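Local coordinates for TRAP solute Binding Protein (Uncultured marine bacterium, PDB 5I7I), which probably serves as the extracellular solute-binding component of a TRAP transporter, capturing aromatic acids such as 3-hydroxybenzoate, at residues E24-M35 and E58-L69; H101-M110 and L328-I336. All blocks are in the same frame, centred on the assembly; numbering follows the deposited sequence. Where two conformers were deposited one is given.

Contact 1: residues E24-M35 and E58-L69; sequences EVVLKFHSFPPM and EIKVEIYPAMQL
From Val-25 to His-30 the chain pairs in parallel register with Ile-59 to Tyr-64, the two strand axes 26° apart, and backbone bonds alternate along the pair from Val-25 N to Glu-58 O through Ser-31 N to Tyr-64 O. The pairing continues past His-30 and Tyr-64, where Met-67 N bonds Ser-31 O and Ala-66 N meets Pro-33 O from above its carbonyl plane. Side chains then sort by face. On one, Val-25 CG1 lies 3.6 Å from Ile-59 CG1, Leu-27 CD1 meets Ile-59 CG2, and Phe-29 CD2 sits 3.8 Å from Ile-63 CG2. The other face is mostly polar. Lys-60, its chain bent at the last torsion (chi4 64°), turns NZ to Glu-24 OE1 at 2.9 Å in a salt bridge, the ammonium approaching from above the carboxylate plane; Gly-57 O takes a second bond from this ammonium. His-30 is clasped on both sides: Leu-69 CB lies 3.6 Å from the ring centroid over one face, and Met-67 SD stands 4.5 Å from it over the opposite one, while Gln-79 bonds ND1. Helix 38-54 covers the Phe-29 side. This is a beta-alpha-beta unit of the kind from which the alpha/beta lobes of solute-binding proteins are built, and Phe-32, which follows Ser-31, lies at the ligand pocket.

Contact 2: residues H101-M110 and L328-I336; sequences HLEAFELPFM and LVKTAKDLI
Phe-105 and Met-110 reach from the segment 101-110 onto helix 325-339 and converge on Ala-332. The aromatic contact is a CH-pi interaction: Ala-332 CB sits over one face of the Phe-105 ring, 3.9 Å from its centroid and shifted toward the CE1 rim. Ile-336 slides past the same ring in the opposite direction, its CD1 3.7 Å from Phe-105 CE2. An alanine in place of Phe-105 would take away the surface on which Ala-332 and Ile-336 rest and would probably leave a gap between the loop and the helix. The His-101 ring likewise meets Leu-328, with His-101 CD2 3.6 Å from Leu-328 CD1; the ring's ND1 is bonded to Asp-132. The methionine adds a methyl contact. Bends at chi2 and chi3 (-70° and -72°) fold the Met-110 chain so that CE comes to 3.5 Å from Ala-332 CB, and the same Met-110 CE lies 3.9 Å from Ile-336 CD1, the side chains of Met-110 and Ile-336 crossing at about a right angle. Purely aliphatic packing is sparser, with Leu-107 CD1 4.0 Å from Val-329 CG2. The interface is thus buried and essentially apolar. Around it, Tyr-124 of helix 114-126 meets Phe-105 edge-to-face and also touches Leu-328, Trp-314 of helix 297-320 packs against Leu-107 and Val-329, and helix 172-180 borders Leu-107 through Val-173.

In the fold
Contacts 1 and 2 illustrate how one chain combines local and distant closure. Contact 1 joins strands separated by a single helix, whereas contact 2 brings the C-terminal helix back across more than 200 residues. They lie on opposite sides of the chain's centre, their own centres 31 Å apart and their nearest atoms about 12 Å apart, so neither touches the other. Their relation to the ligand differs as well. The Phe-32 side chain of contact 1 is about 4 Å from 3-hydroxybenzoate and also meets Tyr-94 of the pocket, and Ser-31 is bonded to the backbone of Trp-89, another pocket residue. Contact 2 is structural packing, with the Phe-105 side chain about 14 Å from the ligand.

Contact 1: residues E24-M35 and E58-L69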
loop_
_atom_site.group_PDB
_atom_site.type_symbol
_atom_site.label_atom_id
_atom_site.label_comp_id
_atom_site.label_asym_id
_atom_site.label_seq_id
_atom_site.Cartn_x
_atom_site.Cartn_y
_atom_site.Cartn_z
ATOM N N GLU A 24 8.863 1.133 32.067
ATOM C CA GLU A 24 8.522 0.232 30.969
ATOM C C GLU A 24 7.134 0.534 30.418
ATOM O O GLU A 24 6.183 0.767 31.154
ATOM C CB GLU A 24 8.579 -1.232 31.420
ATOM C CG GLU A 24 8.246 -2.235 30.314
ATOM C CD GLU A 24 7.987 -3.636 30.845
ATOM O OE1 GLU A 24 8.969 -4.324 31.200
ATOM O OE2 GLU A 24 6.801 -4.043 30.908
ATOM N N VAL A 25 7.032 0.517 29.099
ATOM C CA VAL A 25 5.773 0.728 28.400
ATOM C C VAL A 25 5.604 -0.388 27.384
ATOM O O VAL A 25 6.499 -0.640 26.568
ATOM C CB VAL A 25 5.712 2.110 27.718
ATOM C CG1 VAL A 25 6.868 2.293 26.772
ATOM C CG2 VAL A 25 4.383 2.294 26.981
ATOM N N VAL A 26 4.451 -1.037 27.423
ATOM C CA VAL A 26 4.080 -2.051 26.454
ATOM C C VAL A 26 3.165 -1.414 25.424
ATOM O O VAL A 26 2.169 -0.768 25.775
ATOM C CB VAL A 26 3.388 -3.234 27.151
ATOM C CG1 VAL A 26 2.914 -4.255 26.110
ATOM C CG2 VAL A 26 4.335 -3.880 28.147
ATOM N N LEU A 27 3.489 -1.604 24.153
ATOM C CA LEU A 27 2.642 -1.133 23.065
ATOM C C LEU A 27 2.149 -2.317 22.251
ATOM O O LEU A 27 2.950 -3.117 21.756
ATOM C CB LEU A 27 3.405 -0.186 22.141
ATOM C CG LEU A 27 4.015 1.019 22.855
ATOM C CD1 LEU A 27 4.881 1.822 21.881
ATOM C CD2 LEU A 27 2.926 1.881 23.457
ATOM N N LYS A 28 0.836 -2.411 22.086
ATOM C CA LYS A 28 0.215 -3.490 21.326
ATOM C C LYS A 28 0.153 -3.107 19.859
ATOM O O LYS A 28 -0.523 -2.137 19.496
ATOM C CB LYS A 28 -1.203 -3.736 21.832
ATOM C CG LYS A 28 -1.299 -4.147 23.288
ATOM C CD LYS A 28 -2.742 -4.145 23.781
ATOM C CE LYS A 28 -2.811 -4.293 25.276
ATOM N NZ LYS A 28 -4.189 -4.019 25.789
ATOM N N PHE A 29 0.854 -3.861 19.019
ATOM C CA PHE A 29 0.814 -3.675 17.581
ATOM C C PHE A 29 -0.111 -4.710 16.958
ATOM O O PHE A 29 0.003 -5.905 17.250
ATOM C CB PHE A 29 2.206 -3.826 16.971
ATOM C CG PHE A 29 2.194 -3.911 15.470
ATOM C CD1 PHE A 29 2.174 -2.763 14.679
ATOM C CD2 PHE A 29 2.146 -5.144 14.837
ATOM C CE1 PHE A 29 2.127 -2.870 13.310
ATOM C CE2 PHE A 29 2.092 -5.233 13.465
ATOM C CZ PHE A 29 2.085 -4.098 12.714
ATOM N N HIS A 30 -0.979 -4.260 16.058
ATOM C CA HIS A 30 -1.932 -5.144 15.402
ATOM C C HIS A 30 -1.874 -4.946 13.888
ATOM O O HIS A 30 -1.794 -3.813 13.411
ATOM C CB HIS A 30 -3.348 -4.842 15.922
ATOM C CG HIS A 30 -4.306 -5.971 15.748
ATOM N ND1 HIS A 30 -5.666 -5.786 15.697
ATOM C CD2 HIS A 30 -4.109 -7.309 15.658
ATOM C CE1 HIS A 30 -6.267 -6.954 15.579
ATOM N NE2 HIS A 30 -5.342 -7.897 15.538
ATOM N N SER A 31 -1.916 -6.043 13.127
ATOM C CA SER A 31 -1.990 -5.941 11.676
ATOM C C SER A 31 -2.574 -7.229 11.118
ATOM O O SER A 31 -2.744 -8.220 11.830
ATOM C CB SER A 31 -0.619 -5.634 11.092
ATOM O OG SER A 31 -0.713 -5.261 9.735
ATOM N N PHE A 32 -2.864 -7.209 9.814
ATOM C CA PHE A 32 -3.564 -8.313 9.157
ATOM C C PHE A 32 -2.666 -9.357 8.487
ATOM O O PHE A 32 -3.065 -10.527 8.449
ATOM C CB PHE A 32 -4.620 -7.816 8.151
ATOM C CG PHE A 32 -4.055 -7.049 6.990
ATOM C CD1 PHE A 32 -3.622 -7.697 5.839
ATOM C CD2 PHE A 32 -3.964 -5.679 7.048
ATOM C CE1 PHE A 32 -3.077 -6.972 4.779
ATOM C CE2 PHE A 32 -3.428 -4.960 6.003
ATOM C CZ PHE A 32 -2.988 -5.600 4.863
ATOM N N PRO A 33 -1.507 -9.024 7.914
ATOM C CA PRO A 33 -0.724 -10.078 7.256
ATOM C C PRO A 33 -0.213 -11.079 8.273
ATOM O O PRO A 33 -0.058 -10.745 9.456
ATOM C CB PRO A 33 0.449 -9.314 6.606
ATOM C CG PRO A 33 -0.003 -7.924 6.510
ATOM C CD PRO A 33 -0.829 -7.722 7.752
ATOM N N PRO A 34 0.085 -12.303 7.850
ATOM C CA PRO A 34 0.709 -13.258 8.764
ATOM C C PRO A 34 2.143 -12.856 9.089
ATOM O O PRO A 34 2.765 -12.011 8.425
ATOM C CB PRO A 34 0.653 -14.573 7.985
ATOM C CG PRO A 34 0.668 -14.146 6.553
ATOM C CD PRO A 34 -0.149 -12.888 6.520
ATOM N N MET A 35 2.654 -13.490 10.151
ATOM C CA MET A 35 3.976 -13.176 10.687
ATOM C C MET A 35 5.076 -13.147 9.634
ATOM O O MET A 35 5.873 -12.195 9.639
ATOM C CB MET A 35 4.246 -14.180 11.825
ATOM C CG MET A 35 5.629 -14.216 12.455
ATOM S SD MET A 35 5.667 -15.405 13.843
ATOM C CE MET A 35 6.751 -14.588 15.030
ATOM N N GLU A 58 12.993 -0.259 27.419
ATOM C CA GLU A 58 11.837 0.288 28.115
ATOM C C GLU A 58 10.565 0.284 27.265
ATOM O O GLU A 58 9.474 0.051 27.798
ATOM C CB GLU A 58 12.142 1.700 28.606
ATOM C CG GLU A 58 13.278 1.729 29.628
ATOM C CD GLU A 58 13.794 3.121 29.897
ATOM O OE1 GLU A 58 13.179 4.108 29.448
ATOM O OE2 GLU A 58 14.843 3.241 30.568
ATOM N N ILE A 59 10.661 0.552 25.962
ATOM C CA ILE A 59 9.492 0.566 25.090
ATOM C C ILE A 59 9.432 -0.781 24.390
ATOM O O ILE A 59 10.250 -1.068 23.512
ATOM C CB ILE A 59 9.538 1.706 24.063
ATOM C CG1 ILE A 59 9.690 3.073 24.741
ATOM C CG2 ILE A 59 8.264 1.690 23.219
ATOM C CD1 ILE A 59 9.934 4.227 23.756
ATOM N N LYS A 60 8.432 -1.583 24.751
ATOM C CA LYS A 60 8.293 -2.962 24.291
ATOM C C LYS A 60 7.061 -3.061 23.401
ATOM O O LYS A 60 5.929 -2.931 23.882
ATOM C CB LYS A 60 8.106 -3.900 25.478
ATOM C CG LYS A 60 9.298 -4.020 26.391
ATOM C CD LYS A 60 9.019 -5.059 27.492
ATOM C CE LYS A 60 10.265 -5.482 28.247
ATOM N NZ LYS A 60 10.885 -4.368 29.005
ATOM N N VAL A 61 7.272 -3.353 22.130
ATOM C CA VAL A 61 6.176 -3.594 21.203
ATOM C C VAL A 61 5.865 -5.088 21.193
ATOM O O VAL A 61 6.771 -5.918 21.026
ATOM C CB VAL A 61 6.549 -3.095 19.802
ATOM C CG1 VAL A 61 5.398 -3.321 18.824
ATOM C CG2 VAL A 61 6.944 -1.642 19.860
ATOM N N GLU A 62 4.592 -5.436 21.410
ATOM C CA GLU A 62 4.083 -6.795 21.247
ATOM C C GLU A 62 3.401 -6.862 19.884
ATOM O O GLU A 62 2.453 -6.120 19.625
ATOM C CB GLU A 62 3.056 -7.159 22.326
ATOM C CG GLU A 62 3.526 -7.185 23.760
ATOM C CD GLU A 62 2.381 -7.404 24.775
ATOM O OE1 GLU A 62 1.147 -7.314 24.438
ATOM O OE2 GLU A 62 2.749 -7.655 25.938
ATOM N N ILE A 63 3.848 -7.775 19.040
ATOM C CA ILE A 63 3.406 -7.821 17.652
ATOM C C ILE A 63 2.338 -8.900 17.496
ATOM O O ILE A 63 2.619 -10.084 17.704
ATOM C CB ILE A 63 4.588 -8.088 16.704
ATOM C CG1 ILE A 63 5.567 -6.921 16.758
ATOM C CG2 ILE A 63 4.115 -8.358 15.284
ATOM C CD1 ILE A 63 6.840 -7.130 15.975
ATOM N N TYR A 64 1.138 -8.495 17.084
ATOM C CA TYR A 64 0.024 -9.415 16.832
ATOM C C TYR A 64 -0.340 -9.389 15.352
ATOM O O TYR A 64 -1.077 -8.489 14.905
ATOM C CB TYR A 64 -1.183 -9.035 17.693
ATOM C CG TYR A 64 -0.887 -9.104 19.169
ATOM C CD1 TYR A 64 -1.053 -10.290 19.864
ATOM C CD2 TYR A 64 -0.419 -8.002 19.859
ATOM C CE1 TYR A 64 -0.770 -10.371 21.204
ATOM C CE2 TYR A 64 -0.130 -8.066 21.214
ATOM C CZ TYR A 64 -0.300 -9.264 21.882
ATOM O OH TYR A 64 -0.043 -9.366 23.227
ATOM N N PRO A 65 0.183 -10.311 14.558
ATOM C CA PRO A 65 -0.130 -10.379 13.125
ATOM C C PRO A 65 -1.455 -11.106 12.917
ATOM O O PRO A 65 -2.099 -11.558 13.865
ATOM C CB PRO A 65 1.042 -11.204 12.591
ATOM C CG PRO A 65 1.292 -12.176 13.681
ATOM C CD PRO A 65 1.083 -11.403 14.961
ATOM N N ALA A 66 -1.863 -11.226 11.650
ATOM C CA ALA A 66 -2.991 -12.087 11.275
ATOM C C ALA A 66 -4.251 -11.792 12.095
ATOM O O ALA A 66 -5.030 -12.688 12.408
ATOM C CB ALA A 66 -2.597 -13.562 11.355
ATOM N N MET A 67 -4.474 -10.516 12.412
ATOM C CA MET A 67 -5.644 -10.078 13.200
ATOM C C MET A 67 -5.808 -10.851 14.516
ATOM O O MET A 67 -6.922 -11.130 14.972
ATOM C CB MET A 67 -6.927 -10.108 12.375
ATOM C CG MET A 67 -6.884 -9.246 11.118
ATOM S SD MET A 67 -6.467 -7.503 11.351
ATOM C CE MET A 67 -7.809 -7.010 12.448
ATOM N N GLN A 68 -4.685 -11.137 15.174
ATOM C CA GLN A 68 -4.664 -11.930 16.396
ATOM C C GLN A 68 -5.235 -11.218 17.617
ATOM O O GLN A 68 -5.278 -11.837 18.689
ATOM C CB GLN A 68 -3.232 -12.360 16.710
ATOM C CG GLN A 68 -2.790 -13.603 16.016
ATOM C CD GLN A 68 -1.335 -13.922 16.350
ATOM O OE1 GLN A 68 -0.781 -13.424 17.338
ATOM N NE2 GLN A 68 -0.724 -14.759 15.534
ATOM N N LEU A 69 -5.637 -9.960 17.513
ATOM C CA LEU A 69 -6.392 -9.306 18.579
ATOM C C LEU A 69 -7.858 -9.109 18.215
ATOM O O LEU A 69 -8.601 -8.481 18.979
ATOM C CB LEU A 69 -5.731 -7.983 18.989
ATOM C CG LEU A 69 -4.337 -8.140 19.616
ATOM C CD1 LEU A 69 -3.723 -6.788 19.883
ATOM C CD2 LEU A 69 -4.372 -8.946 20.908
#

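Contact 2: residues H101-M110 and L328-I336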
loop_
_atom_site.group_PDB
_atom_site.type_symbol
_atom_site.label_atom_id
_atom_site.label_comp_id
_atom_site.label_asym_id
_atom_site.label_seq_id
_atom_site.Cartn_x
_atom_site.Cartn_y
_atom_site.Cartn_z
ATOM N N HIS A 101 -7.537 12.410 0.795
ATOM C CA HIS A 101 -6.362 12.982 0.146
ATOM C C HIS A 101 -5.458 11.896 -0.406
ATOM O O HIS A 101 -4.837 12.072 -1.465
ATOM C CB HIS A 101 -5.558 13.838 1.120
ATOM C CG HIS A 101 -6.211 15.128 1.500
ATOM N ND1 HIS A 101 -7.175 15.214 2.478
ATOM C CD2 HIS A 101 -5.976 16.396 1.097
ATOM C CE1 HIS A 101 -7.556 16.474 2.610
ATOM N NE2 HIS A 101 -6.826 17.216 1.797
ATOM N N LEU A 102 -5.352 10.780 0.307
ATOM C CA LEU A 102 -4.396 9.755 -0.070
ATOM C C LEU A 102 -4.780 9.058 -1.368
ATOM O O LEU A 102 -3.917 8.443 -2.007
ATOM C CB LEU A 102 -4.221 8.749 1.070
ATOM C CG LEU A 102 -3.752 9.365 2.396
ATOM C CD1 LEU A 102 -3.513 8.262 3.430
ATOM C CD2 LEU A 102 -2.540 10.230 2.241
ATOM N N GLU A 103 -6.052 9.117 -1.751
ATOM C CA GLU A 103 -6.505 8.533 -3.007
ATOM C C GLU A 103 -5.731 9.077 -4.200
ATOM O O GLU A 103 -5.615 8.400 -5.229
ATOM C CB GLU A 103 -7.998 8.842 -3.208
ATOM C CG GLU A 103 -8.909 8.215 -2.163
ATOM C CD GLU A 103 -10.356 8.611 -2.333
ATOM O OE1 GLU A 103 -10.692 9.147 -3.410
ATOM O OE2 GLU A 103 -11.151 8.404 -1.378
ATOM N N ALA A 104 -5.228 10.309 -4.115
ATOM C CA ALA A 104 -4.531 10.873 -5.269
ATOM C C ALA A 104 -3.325 10.032 -5.635
ATOM O O ALA A 104 -2.974 9.925 -6.814
ATOM C CB ALA A 104 -4.102 12.313 -5.002
ATOM N N PHE A 105 -2.691 9.428 -4.644
ATOM C CA PHE A 105 -1.512 8.620 -4.897
ATOM C C PHE A 105 -1.847 7.264 -5.478
ATOM O O PHE A 105 -0.932 6.569 -5.945
ATOM C CB PHE A 105 -0.691 8.477 -3.618
ATOM C CG PHE A 105 0.226 9.628 -3.373
ATOM C CD1 PHE A 105 -0.227 10.798 -2.776
ATOM C CD2 PHE A 105 1.549 9.567 -3.785
ATOM C CE1 PHE A 105 0.637 11.870 -2.567
ATOM C CE2 PHE A 105 2.405 10.643 -3.582
ATOM C CZ PHE A 105 1.955 11.778 -2.970
ATOM N N GLU A 106 -3.118 6.898 -5.507
ATOM C CA GLU A 106 -3.575 5.644 -6.076
ATOM C C GLU A 106 -3.946 5.751 -7.547
ATOM O O GLU A 106 -4.331 4.747 -8.143
ATOM C CB GLU A 106 -4.799 5.147 -5.316
ATOM C CG GLU A 106 -4.550 4.803 -3.885
ATOM C CD GLU A 106 -5.742 4.155 -3.271
ATOM O OE1 GLU A 106 -6.637 4.879 -2.780
ATOM O OE2 GLU A 106 -5.804 2.906 -3.331
ATOM N N LEU A 107 -3.876 6.937 -8.140
ATOM C CA LEU A 107 -4.363 7.125 -9.490
ATOM C C LEU A 107 -3.440 6.463 -10.507
ATOM O O LEU A 107 -2.272 6.177 -10.220
ATOM C CB LEU A 107 -4.551 8.611 -9.777
ATOM C CG LEU A 107 -5.640 9.273 -8.931
ATOM C CD1 LEU A 107 -5.672 10.771 -9.174
ATOM C CD2 LEU A 107 -7.010 8.672 -9.252
ATOM N N PRO A 108 -3.962 6.168 -11.697
ATOM C CA PRO A 108 -3.205 5.359 -12.654
ATOM C C PRO A 108 -1.874 6.011 -12.997
ATOM O O PRO A 108 -1.786 7.211 -13.258
ATOM C CB PRO A 108 -4.142 5.295 -13.865
ATOM C CG PRO A 108 -5.542 5.382 -13.244
ATOM C CD PRO A 108 -5.352 6.388 -12.152
ATOM N N PHE A 109 -0.830 5.203 -12.993
ATOM C CA PHE A 109 0.480 5.626 -13.473
ATOM C C PHE A 109 1.077 6.766 -12.664
ATOM O O PHE A 109 1.967 7.471 -13.146
ATOM C CB PHE A 109 0.456 5.886 -14.981
ATOM C CG PHE A 109 0.107 4.652 -15.754
ATOM C CD1 PHE A 109 1.048 3.664 -15.963
ATOM C CD2 PHE A 109 -1.183 4.425 -16.183
ATOM C CE1 PHE A 109 0.720 2.515 -16.622
ATOM C CE2 PHE A 109 -1.514 3.261 -16.848
ATOM C CZ PHE A 109 -0.562 2.305 -17.062
ATOM N N MET A 110 0.655 6.914 -11.395
ATOM C CA MET A 110 1.288 7.854 -10.481
ATOM C C MET A 110 2.658 7.425 -9.962
ATOM O O MET A 110 3.533 8.290 -9.804
ATOM C CB MET A 110 0.393 8.135 -9.279
ATOM C CG MET A 110 -0.723 9.050 -9.620
ATOM S SD MET A 110 -0.196 10.753 -9.957
ATOM C CE MET A 110 0.206 11.276 -8.317
ATOM N N LEU A 328 -4.198 18.902 -5.573
ATOM C CA LEU A 328 -3.653 17.720 -4.906
ATOM C C LEU A 328 -2.919 16.817 -5.886
ATOM O O LEU A 328 -1.848 16.287 -5.559
ATOM C CB LEU A 328 -4.758 16.949 -4.177
ATOM C CG LEU A 328 -5.393 17.723 -3.026
ATOM C CD1 LEU A 328 -6.562 16.923 -2.454
ATOM C CD2 LEU A 328 -4.376 18.062 -1.978
ATOM N N VAL A 329 -3.483 16.610 -7.083
ATOM C CA VAL A 329 -2.823 15.765 -8.076
ATOM C C VAL A 329 -1.493 16.375 -8.489
ATOM O O VAL A 329 -0.475 15.677 -8.570
ATOM C CB VAL A 329 -3.755 15.532 -9.273
ATOM C CG1 VAL A 329 -3.012 14.848 -10.425
ATOM C CG2 VAL A 329 -4.936 14.685 -8.844
ATOM N N LYS A 330 -1.473 17.684 -8.733
ATOM C CA LYS A 330 -0.220 18.361 -9.070
ATOM C C LYS A 330 0.795 18.210 -7.950
ATOM O O LYS A 330 1.970 17.920 -8.197
ATOM C CB LYS A 330 -0.463 19.846 -9.350
ATOM C CG LYS A 330 0.840 20.647 -9.447
ATOM C CD LYS A 330 0.648 22.088 -9.872
ATOM C CE LYS A 330 1.921 22.905 -9.587
ATOM N NZ LYS A 330 3.092 22.436 -10.371
ATOM N N THR A 331 0.364 18.428 -6.705
ATOM C CA THR A 331 1.272 18.316 -5.567
ATOM C C THR A 331 1.850 16.909 -5.480
ATOM O O THR A 331 3.063 16.722 -5.318
ATOM C CB THR A 331 0.513 18.651 -4.282
ATOM O OG1 THR A 331 0.005 19.986 -4.355
ATOM C CG2 THR A 331 1.409 18.539 -3.060
ATOM N N ALA A 332 0.987 15.905 -5.595
ATOM C CA ALA A 332 1.458 14.527 -5.552
ATOM C C ALA A 332 2.485 14.263 -6.651
ATOM O O ALA A 332 3.547 13.696 -6.390
ATOM C CB ALA A 332 0.287 13.559 -5.658
ATOM N N LYS A 333 2.181 14.652 -7.893
ATOM C CA LYS A 333 3.116 14.429 -8.994
ATOM C C LYS A 333 4.434 15.147 -8.748
ATOM O O LYS A 333 5.514 14.593 -9.006
ATOM C CB LYS A 333 2.500 14.915 -10.306
ATOM C CG LYS A 333 1.386 14.035 -10.825
ATOM C CD LYS A 333 0.481 14.778 -11.810
ATOM C CE LYS A 333 1.189 15.126 -13.109
ATOM N NZ LYS A 333 1.388 13.931 -13.960
ATOM N N ASP A 334 4.371 16.402 -8.301
ATOM C CA ASP A 334 5.598 17.154 -8.071
ATOM C C ASP A 334 6.423 16.534 -6.948
ATOM O O ASP A 334 7.649 16.519 -7.022
ATOM C CB ASP A 334 5.256 18.610 -7.747
ATOM C CG ASP A 334 4.720 19.373 -8.942
ATOM O OD1 ASP A 334 4.875 18.873 -10.083
ATOM O OD2 ASP A 334 4.134 20.467 -8.757
ATOM N N LEU A 335 5.779 16.048 -5.885
ATOM C CA LEU A 335 6.537 15.454 -4.776
ATOM C C LEU A 335 7.184 14.148 -5.198
ATOM O O LEU A 335 8.319 13.857 -4.805
ATOM C CB LEU A 335 5.643 15.244 -3.549
ATOM C CG LEU A 335 5.226 16.517 -2.824
ATOM C CD1 LEU A 335 4.146 16.177 -1.792
ATOM C CD2 LEU A 335 6.395 17.233 -2.179
ATOM N N ILE A 336 6.487 13.350 -6.010
ATOM C CA ILE A 336 7.078 12.115 -6.513
ATOM C C ILE A 336 8.334 12.424 -7.317
ATOM O O ILE A 336 9.378 11.792 -7.137
ATOM C CB ILE A 336 6.042 11.316 -7.321
ATOM C CG1 ILE A 336 4.945 10.808 -6.383
ATOM C CG2 ILE A 336 6.682 10.158 -8.078
ATOM C CD1 ILE A 336 3.721 10.285 -7.073
#